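Local coordinates for protein enoyl-CoA hydratase (Mycobacterium tuberculosis, PDB 4JJT) that probably acts as a lyase of the crotonase family, adding water to the double bond of enoyl-CoA thioesters, at residues 193-197 and 198-202. Residues are numbered along the deposited sequence; the frame is centred on the assembly and turned at random.
Sequences VGNNQ and NAVRA
CB of N195 rests on the CG2 methyl of V200, 3.7 Å away, one turn into the helix that follows. N196 is the N-cap of that helix. With its CG anti to the backbone N (chi1 -173°), the amide is carried toward the start of the helix, where OD1 accepts from N198 N at 3.2 Å; the bond is bent (138° at the hydrogen), and the donor is tilted from the carbonyl plane. CG of the same side chain lies 4.0 Å from the CB methyl of A199. N196 O receives V200 N at 2.9 Å, nearly in line with the carbonyl, while V200 CG2 packs beside that oxygen. This cap starts helix 197-237, the long C-terminal helix of the crotonase-like chain, directly after the short turn out of helix 181-193. A128 of the second subunit packs on N195 and N196, and L156 of the same subunit on V200. Q197 opens the helix and takes R201 N on its carbonyl O at 3.2 Å. Its side chain, bent at chi2, folds back over the turn: NE2 donates to N195 O from above the carbonyl plane (3.1 Å) and also to I192 O, two bonds that fix the amide's rotation. OE1 faces the other way, 2.5 Å from a water that donates to it and accepts from R201 NE at 3.1 Å, at the guanidinium edge. The water bridges the Q197 amide and the R201 guanidinium, whose planes are 72° apart, while R201 NH2 forms a salt bridge with D53.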
loop_
_atom_site.group_PDB
_atom_site.type_symbol
_atom_site.label_atom_id
_atom_site.label_comp_id
_atom_site.label_asym_id
_atom_site.label_seq_id
_atom_site.Cartn_x
_atom_site.Cartn_y
_atom_site.Cartn_z
ATOM N N VAL A 193 29.029 13.335 11.467
ATOM C CA VAL A 193 30.361 12.985 10.989
ATOM C C VAL A 193 31.130 12.185 12.043
ATOM O O VAL A 193 31.903 11.283 11.719
ATOM C CB VAL A 193 31.144 14.258 10.574
ATOM C CG1 VAL A 193 32.648 14.046 10.677
ATOM C CG2 VAL A 193 30.748 14.685 9.168
ATOM N N GLY A 194 30.885 12.501 13.310
ATOM C CA GLY A 194 31.536 11.809 14.409
ATOM C C GLY A 194 30.992 10.414 14.671
ATOM O O GLY A 194 31.473 9.713 15.558
ATOM N N ASN A 195 29.992 10.008 13.896
ATOM C CA ASN A 195 29.371 8.701 14.068
ATOM C C ASN A 195 29.980 7.635 13.160
ATOM O O ASN A 195 30.832 7.931 12.321
ATOM C CB ASN A 195 27.870 8.799 13.805
ATOM C CG ASN A 195 27.044 8.508 15.036
ATOM O OD1 ASN A 195 26.922 9.344 15.931
ATOM N ND2 ASN A 195 26.458 7.320 15.084
ATOM N N ASN A 196 29.541 6.393 13.342
ATOM C CA ASN A 196 29.932 5.289 12.472
ATOM C C ASN A 196 29.298 5.480 11.101
ATOM O O ASN A 196 28.089 5.311 10.942
ATOM C CB ASN A 196 29.481 3.963 13.090
ATOM C CG ASN A 196 29.994 2.745 12.337
ATOM O OD1 ASN A 196 30.393 2.825 11.173
ATOM N ND2 ASN A 196 29.971 1.598 13.004
ATOM N N GLN A 197 30.120 5.821 10.113
ATOM C CA GLN A 197 29.616 6.200 8.793
ATOM C C GLN A 197 28.965 5.070 7.992
ATOM O O GLN A 197 28.126 5.327 7.128
ATOM C CB GLN A 197 30.710 6.889 7.972
ATOM C CG GLN A 197 31.069 8.267 8.496
ATOM C CD GLN A 197 29.844 9.127 8.736
ATOM O OE1 GLN A 197 29.090 9.430 7.811
ATOM N NE2 GLN A 197 29.630 9.509 9.989
ATOM N N ASN A 198 29.351 3.828 8.270
ATOM C CA ASN A 198 28.693 2.686 7.650
ATOM C C ASN A 198 27.279 2.535 8.191
ATOM O O ASN A 198 26.328 2.340 7.434
ATOM C CB ASN A 198 29.484 1.399 7.883
ATOM C CG ASN A 198 30.716 1.305 7.006
ATOM O OD1 ASN A 198 30.805 1.959 5.965
ATOM N ND2 ASN A 198 31.671 0.482 7.416
ATOM N N ALA A 199 27.149 2.641 9.510
ATOM C CA ALA A 199 25.860 2.522 10.177
ATOM C C ALA A 199 24.950 3.696 9.832
ATOM O O ALA A 199 23.749 3.528 9.651
ATOM C CB ALA A 199 26.060 2.424 11.681
ATOM N N VAL A 200 25.539 4.884 9.739
ATOM C CA VAL A 200 24.798 6.092 9.375
ATOM C C VAL A 200 24.162 5.974 7.991
ATOM O O VAL A 200 22.972 6.246 7.818
ATOM C CB VAL A 200 25.696 7.349 9.430
ATOM C CG1 VAL A 200 25.143 8.459 8.544
ATOM C CG2 VAL A 200 25.846 7.830 10.865
ATOM N N ARG A 201 24.954 5.557 7.011
ATOM C CA ARG A 201 24.482 5.492 5.635
ATOM C C ARG A 201 23.565 4.302 5.384
ATOM O O ARG A 201 22.692 4.359 4.521
ATOM C CB ARG A 201 25.661 5.496 4.659
ATOM C CG ARG A 201 26.394 6.825 4.632
ATOM C CD ARG A 201 27.676 6.752 3.830
ATOM N NE ARG A 201 28.520 7.915 4.088
ATOM C CZ ARG A 201 29.754 8.060 3.620
ATOM N NH1 ARG A 201 30.293 7.111 2.867
ATOM N NH2 ARG A 201 30.450 9.151 3.909
ATOM N N ALA A 202 23.762 3.230 6.144
ATOM C CA ALA A 202 22.888 2.066 6.056
ATOM C C ALA A 202 21.531 2.381 6.669
ATOM O O ALA A 202 20.495 1.948 6.166
ATOM C CB ALA A 202 23.521 0.874 6.755
HETATM O O HOH W 1 27.532 10.130 6.016
#